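Local coordinates for protein hydrogen peroxide-inducible genes activator (Corynebacterium glutamicum, PDB 6G4R) that probably acts as a LysR-family transcriptional regulator that senses hydrogen peroxide through its regulatory domain and controls peroxide-inducible genes, at residues I105-P110 / G204-D209; P114-I119 / P129-D134; Y6-A11 / V44-G49. The protein carries 1 engineered substitution. One frame throughout, in Å; residues are numbered along the deposited sequence. Where two conformers were deposited one is given.

Contact 1 (I105-P110 / G204-D209); sequences IPTAAP and GHSLHD. Engineered in segment 204-209: Ser206 (natural residue Cys). With PEO (hydrogen peroxide), chain E.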
loop_
_atom_site.group_PDB
_atom_site.type_symbol
_atom_site.label_atom_id
_atom_site.label_comp_id
_atom_site.label_asym_id
_atom_site.label_seq_id
_atom_site.Cartn_x
_atom_site.Cartn_y
_atom_site.Cartn_z
ATOM N N ILE A 105 -8.563 9.836 -5.024
ATOM C CA ILE A 105 -8.953 8.697 -4.194
ATOM C C ILE A 105 -10.141 7.998 -4.849
ATOM O O ILE A 105 -10.929 8.650 -5.550
ATOM C CB ILE A 105 -9.274 9.142 -2.758
ATOM C CG1 ILE A 105 -10.323 10.254 -2.761
ATOM C CG2 ILE A 105 -8.007 9.597 -2.047
ATOM C CD1 ILE A 105 -10.701 10.739 -1.377
ATOM N N PRO A 106 -10.316 6.688 -4.650
ATOM C CA PRO A 106 -11.371 5.971 -5.386
ATOM C C PRO A 106 -12.785 6.342 -4.971
ATOM O O PRO A 106 -13.709 6.159 -5.773
ATOM C CB PRO A 106 -11.078 4.492 -5.085
ATOM C CG PRO A 106 -9.699 4.461 -4.501
ATOM C CD PRO A 106 -9.491 5.779 -3.838
ATOM N N THR A 107 -12.993 6.855 -3.760
ATOM C CA THR A 107 -14.332 7.248 -3.335
ATOM C C THR A 107 -14.740 8.618 -3.859
ATOM O O THR A 107 -15.825 9.098 -3.516
ATOM C CB THR A 107 -14.434 7.234 -1.808
ATOM O OG1 THR A 107 -13.446 8.109 -1.251
ATOM C CG2 THR A 107 -14.224 5.824 -1.274
ATOM N N ALA A 108 -13.901 9.254 -4.674
ATOM C CA ALA A 108 -14.228 10.535 -5.283
ATOM C C ALA A 108 -13.998 10.580 -6.785
ATOM O O ALA A 108 -14.596 11.434 -7.450
ATOM C CB ALA A 108 -13.420 11.666 -4.627
ATOM N N ALA A 109 -13.157 9.700 -7.340
ATOM C CA ALA A 109 -12.825 9.765 -8.763
ATOM C C ALA A 109 -14.043 9.618 -9.667
ATOM O O ALA A 109 -14.318 10.541 -10.454
ATOM C CB ALA A 109 -11.740 8.731 -9.079
ATOM N N PRO A 110 -14.813 8.522 -9.619
ATOM C CA PRO A 110 -15.880 8.346 -10.619
ATOM C C PRO A 110 -17.025 9.333 -10.470
ATOM O O PRO A 110 -17.871 9.410 -11.371
ATOM C CB PRO A 110 -16.354 6.911 -10.373
ATOM C CG PRO A 110 -16.124 6.703 -8.927
ATOM C CD PRO A 110 -14.868 7.466 -8.588
ATOM N N GLY A 204 -7.353 0.584 3.916
ATOM C CA GLY A 204 -6.622 1.598 3.189
ATOM C C GLY A 204 -7.457 2.706 2.592
ATOM O O GLY A 204 -6.898 3.681 2.080
ATOM N N HIS A 205 -8.781 2.585 2.646
ATOM C CA HIS A 205 -9.681 3.608 2.132
ATOM C C HIS A 205 -9.889 4.682 3.192
ATOM O O HIS A 205 -10.143 4.368 4.359
ATOM C CB HIS A 205 -11.015 2.996 1.701
ATOM C CG HIS A 205 -10.922 2.180 0.448
ATOM N ND1 HIS A 205 -10.559 0.849 0.444
ATOM C CD2 HIS A 205 -11.128 2.515 -0.848
ATOM C CE1 HIS A 205 -10.556 0.399 -0.798
ATOM N NE2 HIS A 205 -10.897 1.390 -1.601
ATOM N N SER A 206 -9.782 5.950 2.784
ATOM C CA SER A 206 -9.956 7.050 3.728
ATOM C C SER A 206 -11.376 7.129 4.270
ATOM O O SER A 206 -11.579 7.680 5.357
ATOM C CB SER A 206 -9.573 8.377 3.067
ATOM O OG SER A 206 -10.358 8.621 1.915
ATOM N N LEU A 207 -12.359 6.592 3.544
ATOM C CA LEU A 207 -13.727 6.556 4.046
ATOM C C LEU A 207 -13.878 5.600 5.223
ATOM O O LEU A 207 -14.800 5.764 6.027
ATOM C CB LEU A 207 -14.684 6.171 2.916
ATOM C CG LEU A 207 -16.189 6.228 3.190
ATOM C CD1 LEU A 207 -16.620 7.652 3.495
ATOM C CD2 LEU A 207 -16.965 5.675 2.007
ATOM N N HIS A 208 -12.990 4.609 5.343
ATOM C CA HIS A 208 -13.049 3.679 6.466
ATOM C C HIS A 208 -12.795 4.381 7.792
ATOM O O HIS A 208 -13.438 4.068 8.800
ATOM C CB HIS A 208 -12.042 2.548 6.260
ATOM C CG HIS A 208 -12.059 1.516 7.345
ATOM N ND1 HIS A 208 -13.037 0.552 7.451
ATOM C CD2 HIS A 208 -11.202 1.296 8.371
ATOM C CE1 HIS A 208 -12.786 -0.215 8.499
ATOM N NE2 HIS A 208 -11.677 0.216 9.074
ATOM N N ASP A 209 -11.867 5.338 7.815
ATOM C CA ASP A 209 -11.558 6.036 9.055
ATOM C C ASP A 209 -12.409 7.279 9.266
ATOM O O ASP A 209 -12.496 7.768 10.397
ATOM C CB ASP A 209 -10.076 6.418 9.085
ATOM C CG ASP A 209 -9.168 5.250 8.747
ATOM O OD1 ASP A 209 -8.965 4.980 7.544
ATOM O OD2 ASP A 209 -8.661 4.596 9.683
HETATM O O1 PEO E . -11.383 6.817 0.101
HETATM O O2 PEO E . -10.928 5.874 -0.842
#
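Thr107 and Ser206, one from each segment, both hold one oxygen of a hydrogen peroxide molecule in a pocket of the LysR substrate-binding domain, a periplasmic-binding-protein-like fold. No direct hydrogen bond joins the two segments; the ligand bridges them. Along Thr107, CB lies 3.6 Å from PEO O1, and the branches then divide the work. OG1, tucked between the backbone N and the carbonyl carbon (chi1 58°), hydrogen-bonds PEO O1 at 2.8 Å and is also bonded to Arg278 NH1, a second partner that helps set the hydroxyl's position. CG2 lies 3.3 Å from PEO O2 and touches Leu207 CB at 4.2 Å. From the other segment, Ser206 OG makes a second 2.8 Å hydrogen bond to PEO O1, supplemented by a weak, bent one from Ser206 N (123° at the hydrogen). Ser206 is engineered; the natural residue is cysteine, consistent with a peroxide-sensing thiol at this place, as in other OxyR-type regulators. The far oxygen of the ligand meets carbon instead: Pro106 CD approaches PEO O2 to 3.3 Å, while the imidazole of His205 presents its edge, with CD2 lying 3.4 Å from PEO O2 near the ring plane.

Contact 2 (P114-I119 / P129-D134); sequences PSMLSI and PHIVED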
loop_
_atom_site.group_PDB
_atom_site.type_symbol
_atom_site.label_atom_id
_atom_site.label_comp_id
_atom_site.label_asym_id
_atom_site.label_seq_id
_atom_site.Cartn_x
_atom_site.Cartn_y
_atom_site.Cartn_z
ATOM N N PRO A 114 -16.611 13.151 -14.401
ATOM C CA PRO A 114 -17.444 13.606 -15.534
ATOM C C PRO A 114 -17.512 15.118 -15.690
ATOM O O PRO A 114 -17.315 15.632 -16.798
ATOM C CB PRO A 114 -18.817 12.999 -15.215
ATOM C CG PRO A 114 -18.521 11.813 -14.389
ATOM C CD PRO A 114 -17.333 12.178 -13.558
ATOM N N SER A 115 -17.780 15.848 -14.606
ATOM C CA SER A 115 -17.798 17.303 -14.694
ATOM C C SER A 115 -16.391 17.875 -14.820
ATOM O O SER A 115 -16.193 18.882 -15.509
ATOM C CB SER A 115 -18.507 17.894 -13.476
ATOM O OG SER A 115 -17.938 17.412 -12.271
ATOM N N MET A 116 -15.405 17.246 -14.177
ATOM C CA MET A 116 -14.038 17.756 -14.229
ATOM C C MET A 116 -13.438 17.600 -15.622
ATOM O O MET A 116 -12.781 18.519 -16.126
ATOM C CB MET A 116 -13.182 17.046 -13.174
ATOM C CG MET A 116 -11.837 16.523 -13.652
ATOM S SD MET A 116 -10.537 17.767 -13.667
ATOM C CE MET A 116 -9.144 16.777 -14.202
ATOM N N LEU A 117 -13.651 16.448 -16.263
ATOM C CA LEU A 117 -13.112 16.242 -17.603
ATOM C C LEU A 117 -13.824 17.099 -18.642
ATOM O O LEU A 117 -13.214 17.487 -19.645
ATOM C CB LEU A 117 -13.190 14.763 -17.980
ATOM C CG LEU A 117 -12.223 13.853 -17.221
ATOM C CD1 LEU A 117 -12.317 12.418 -17.715
ATOM C CD2 LEU A 117 -10.796 14.370 -17.338
ATOM N N SER A 118 -15.106 17.407 -18.427
ATOM C CA SER A 118 -15.830 18.239 -19.382
ATOM C C SER A 118 -15.426 19.704 -19.274
ATOM O O SER A 118 -15.513 20.443 -20.262
ATOM C CB SER A 118 -17.338 18.088 -19.183
ATOM O OG SER A 118 -17.787 16.815 -19.612
ATOM N N ILE A 119 -14.987 20.144 -18.093
ATOM C CA ILE A 119 -14.590 21.538 -17.927
ATOM C C ILE A 119 -13.237 21.795 -18.580
ATOM O O ILE A 119 -13.033 22.830 -19.227
ATOM C CB ILE A 119 -14.586 21.917 -16.433
ATOM C CG1 ILE A 119 -16.019 21.997 -15.902
ATOM C CG2 ILE A 119 -13.861 23.236 -16.209
ATOM C CD1 ILE A 119 -16.106 22.201 -14.406
ATOM N N PRO A 129 -4.725 16.317 -19.224
ATOM C CA PRO A 129 -4.880 15.670 -17.916
ATOM C C PRO A 129 -4.692 14.163 -17.990
ATOM O O PRO A 129 -5.111 13.504 -18.946
ATOM C CB PRO A 129 -6.316 16.026 -17.519
ATOM C CG PRO A 129 -7.034 16.181 -18.820
ATOM C CD PRO A 129 -6.022 16.625 -19.853
ATOM N N HIS A 130 -4.048 13.622 -16.959
ATOM C CA HIS A 130 -3.891 12.186 -16.783
ATOM C C HIS A 130 -4.416 11.816 -15.404
ATOM O O HIS A 130 -4.063 12.462 -14.411
ATOM C CB HIS A 130 -2.428 11.759 -16.936
ATOM C CG HIS A 130 -1.862 12.022 -18.297
ATOM N ND1 HIS A 130 -2.229 11.296 -19.409
ATOM C CD2 HIS A 130 -0.953 12.932 -18.724
ATOM C CE1 HIS A 130 -1.572 11.748 -20.464
ATOM N NE2 HIS A 130 -0.792 12.740 -20.075
ATOM N N ILE A 131 -5.255 10.787 -15.344
ATOM C CA ILE A 131 -5.954 10.409 -14.121
ATOM C C ILE A 131 -5.294 9.169 -13.536
ATOM O O ILE A 131 -5.018 8.202 -14.258
ATOM C CB ILE A 131 -7.447 10.159 -14.390
ATOM C CG1 ILE A 131 -8.032 11.292 -15.235
ATOM C CG2 ILE A 131 -8.206 10.023 -13.079
ATOM C CD1 ILE A 131 -7.970 12.648 -14.572
ATOM N N VAL A 132 -5.042 9.197 -12.230
ATOM C CA VAL A 132 -4.496 8.060 -11.496
ATOM C C VAL A 132 -5.386 7.834 -10.281
ATOM O O VAL A 132 -5.420 8.669 -9.368
ATOM C CB VAL A 132 -3.038 8.283 -11.070
ATOM C CG1 VAL A 132 -2.578 7.162 -10.150
ATOM C CG2 VAL A 132 -2.139 8.377 -12.292
ATOM N N GLU A 133 -6.104 6.715 -10.267
ATOM C CA GLU A 133 -6.997 6.368 -9.169
ATOM C C GLU A 133 -6.344 5.286 -8.316
ATOM O O GLU A 133 -6.116 4.169 -8.792
ATOM C CB GLU A 133 -8.352 5.890 -9.689
ATOM C CG GLU A 133 -9.343 5.550 -8.584
ATOM C CD GLU A 133 -10.513 4.722 -9.077
ATOM O OE1 GLU A 133 -10.313 3.891 -9.988
ATOM O OE2 GLU A 133 -11.632 4.899 -8.550
ATOM N N ASP A 134 -6.050 5.619 -7.063
ATOM C CA ASP A 134 -5.498 4.657 -6.119
ATOM C C ASP A 134 -5.750 5.171 -4.707
ATOM O O ASP A 134 -6.251 6.282 -4.509
ATOM C CB ASP A 134 -4.008 4.415 -6.378
ATOM C CG ASP A 134 -3.619 2.958 -6.213
ATOM O OD1 ASP A 134 -3.973 2.366 -5.172
ATOM O OD2 ASP A 134 -2.961 2.406 -7.122
#
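Leu117 and Pro129 mark the closest backbone approach, their CA atoms 8.3 Å apart, where helix 114-119 packs on strand 129-133 with axes 10.9 Å from each other and nearly antiparallel at 163°. The two elements belong to a beta-alpha-beta unit of strand 98-104, helix 109-123 and strand 127-133, within the substrate-binding domain. The spacing is bridged entirely by apolar side chains, two from each element. Met116 starts toward the strand and runs extended at its thioether end (chi3 178°), which delivers the methyl CE to both partners: 4.4 Å from Pro129 CB and 4.3 Å from Ile131 CD1. Leu117 begins at a slant, yet its CD2 branch turns in and meets Pro129 CG at 4.4 Å. Met116 also packs on Phe297 and Ala304 of helix 291-313, and Leu113 of helix 109-123 adds to the packing on Ile131. Strand 127-133 lies at one edge of its sheet within this chain, and Ile131 and Glu133 make backbone hydrogen bonds to a neighbouring subunit. Ile131 CD1 is shared by both helix residues, and also touches Leu117 CD2 at 4.3 Å.

Contact 3 (Y6-A11 / V44-G49); sequences YRPTLA and VALETG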
loop_
_atom_site.group_PDB
_atom_site.type_symbol
_atom_site.label_atom_id
_atom_site.label_comp_id
_atom_site.label_asym_id
_atom_site.label_seq_id
_atom_site.Cartn_x
_atom_site.Cartn_y
_atom_site.Cartn_z
ATOM N N TYR A 6 27.305 18.675 -35.457
ATOM C CA TYR A 6 25.859 18.516 -35.498
ATOM C C TYR A 6 25.268 18.288 -34.111
ATOM O O TYR A 6 25.785 17.497 -33.317
ATOM C CB TYR A 6 25.480 17.354 -36.414
ATOM C CG TYR A 6 24.010 17.003 -36.369
ATOM C CD1 TYR A 6 23.074 17.773 -37.046
ATOM C CD2 TYR A 6 23.558 15.905 -35.650
ATOM C CE1 TYR A 6 21.730 17.460 -37.009
ATOM C CE2 TYR A 6 22.214 15.584 -35.605
ATOM C CZ TYR A 6 21.306 16.365 -36.287
ATOM O OH TYR A 6 19.966 16.051 -36.247
ATOM N N ARG A 7 24.168 18.990 -33.833
ATOM C CA ARG A 7 23.360 18.776 -32.644
ATOM C C ARG A 7 21.916 18.600 -33.096
ATOM O O ARG A 7 21.421 19.400 -33.908
ATOM C CB ARG A 7 23.466 19.952 -31.663
ATOM C CG ARG A 7 24.850 20.568 -31.536
ATOM C CD ARG A 7 25.837 19.613 -30.887
ATOM N NE ARG A 7 25.294 19.002 -29.677
ATOM C CZ ARG A 7 25.263 19.593 -28.488
ATOM N NH1 ARG A 7 25.738 20.822 -28.341
ATOM N NH2 ARG A 7 24.751 18.955 -27.444
ATOM N N PRO A 8 21.207 17.584 -32.608
ATOM C CA PRO A 8 19.798 17.425 -32.987
ATOM C C PRO A 8 18.923 18.473 -32.317
ATOM O O PRO A 8 19.256 19.033 -31.271
ATOM C CB PRO A 8 19.447 16.015 -32.497
ATOM C CG PRO A 8 20.763 15.352 -32.195
ATOM C CD PRO A 8 21.698 16.450 -31.811
ATOM N N THR A 9 17.780 18.733 -32.945
ATOM C CA THR A 9 16.815 19.701 -32.450
ATOM C C THR A 9 15.586 18.987 -31.903
ATOM O O THR A 9 15.347 17.809 -32.183
ATOM C CB THR A 9 16.397 20.682 -33.552
ATOM O OG1 THR A 9 15.559 20.012 -34.499
ATOM C CG2 THR A 9 17.621 21.231 -34.267
ATOM N N LEU A 10 14.805 19.723 -31.108
ATOM C CA LEU A 10 13.583 19.160 -30.543
ATOM C C LEU A 10 12.579 18.808 -31.633
ATOM O O LEU A 10 11.932 17.756 -31.574
ATOM C CB LEU A 10 12.965 20.140 -29.545
ATOM C CG LEU A 10 13.712 20.347 -28.225
ATOM C CD1 LEU A 10 12.903 21.235 -27.292
ATOM C CD2 LEU A 10 14.025 19.012 -27.567
ATOM N N ALA A 11 12.429 19.681 -32.633
ATOM C CA ALA A 11 11.491 19.416 -33.719
ATOM C C ALA A 11 11.846 18.133 -34.459
ATOM O O ALA A 11 10.956 17.388 -34.887
ATOM C CB ALA A 11 11.457 20.603 -34.683
ATOM N N VAL A 44 14.865 13.045 -42.340
ATOM C CA VAL A 44 16.070 12.861 -43.142
ATOM C C VAL A 44 17.200 13.742 -42.622
ATOM O O VAL A 44 18.371 13.342 -42.650
ATOM C CB VAL A 44 15.766 13.136 -44.627
ATOM C CG1 VAL A 44 17.044 13.130 -45.452
ATOM C CG2 VAL A 44 14.787 12.101 -45.162
ATOM N N ALA A 45 16.876 14.937 -42.123
ATOM C CA ALA A 45 17.899 15.778 -41.511
ATOM C C ALA A 45 18.457 15.134 -40.249
ATOM O O ALA A 45 19.665 15.204 -39.991
ATOM C CB ALA A 45 17.330 17.162 -41.202
ATOM N N LEU A 46 17.593 14.503 -39.451
ATOM C CA LEU A 46 18.062 13.797 -38.264
ATOM C C LEU A 46 18.883 12.571 -38.641
ATOM O O LEU A 46 19.906 12.283 -38.009
ATOM C CB LEU A 46 16.874 13.404 -37.386
ATOM C CG LEU A 46 17.198 12.699 -36.068
ATOM C CD1 LEU A 46 18.000 13.612 -35.155
ATOM C CD2 LEU A 46 15.922 12.241 -35.381
ATOM N N GLU A 47 18.452 11.837 -39.670
ATOM C CA GLU A 47 19.200 10.664 -40.111
ATOM C C GLU A 47 20.556 11.055 -40.688
ATOM O O GLU A 47 21.565 10.390 -40.423
ATOM C CB GLU A 47 18.387 9.878 -41.138
ATOM C CG GLU A 47 17.189 9.142 -40.559
ATOM C CD GLU A 47 16.296 8.549 -41.633
ATOM O OE1 GLU A 47 16.088 9.216 -42.669
ATOM O OE2 GLU A 47 15.806 7.415 -41.443
ATOM N N THR A 48 20.600 12.128 -41.482
ATOM C CA THR A 48 21.863 12.551 -42.077
ATOM C C THR A 48 22.793 13.155 -41.030
ATOM O O THR A 48 24.005 12.907 -41.052
ATOM C CB THR A 48 21.607 13.551 -43.206
ATOM O OG1 THR A 48 20.682 12.986 -44.145
ATOM C CG2 THR A 48 22.905 13.888 -43.925
ATOM N N GLY A 49 22.245 13.951 -40.107
ATOM C CA GLY A 49 23.070 14.550 -39.071
ATOM C C GLY A 49 23.740 13.531 -38.173
ATOM O O GLY A 49 24.852 13.758 -37.689
#
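In helix 36-50, whose Gly49 lies against the ring of Tyr6, the carbonyl oxygen Val44 O is gripped twice by one residue. Thr48 N makes the regular helical hydrogen bond, while Thr48 OG1 folds back to Val44 O at 2.8 Å. The hydroxyl stands 32° out of the carbonyl plane, and the two donors arrive from opposite faces of that plane. Across the contact there is no hydrogen bond; a tyrosine does most of the work. With CG anti to the backbone N (chi1 172°), the Tyr6 ring is laid flat on the helix surface, and Gly49 CA sits 3.5 Å from its centroid, only 2° off the ring normal, a CH-pi contact over the centre of the face. Because Gly49 has no side chain, the ring can lie this close to the helix backbone. The opposite face is met toward its rim by Pro8 N, 3.7 Å above the plane, so the ring is sandwiched between its own chain and the helix. At the hydroxyl end Leu46 crosses the tyrosine at about a right angle: its CD1 branch lies at the ring edge, 4.4 Å from Tyr6 CZ, and reaches Pro8 CB at 3.9 Å. Tyr6 OH has its polar partner in Gln12 OE1, which ties the N-terminal segment to the first helix. That helix, 10-20, is N-capped by Thr9, whose OG1 bonds Gln12 N. Helix 36-50 is probably the DNA-recognition helix of the LysR-type helix-turn-helix domain. Phe16 of helix 10-20 packs on Leu46, Arg57 forms a salt bridge with Glu47 beyond the helix, and Leu10 rests on Thr78 and Ala82 of the long helix 66-91.

Contacts 1 and 2 belong to the same regulatory domain and share helix 109-123; their centres lie about 16 Å apart, and contact 2 is nested within the chain loop that contact 1 closes. They meet directly where Pro106 CD packs at 3.3 Å from Asp134 O and Ala109 CB at 3.9 Å from Glu133 OE2, so the strand of contact 2 ends beside the peroxide pocket held in contact 1. Contact 3 precedes both in sequence and lies in the probable DNA-binding helix-turn-helix region. Its centre is about 48 Å from that of contact 1 and about 37 Å from that of contact 2, with nearest atoms about 33 and 18 Å apart; any communication with the peroxide site would probably pass through intervening parts.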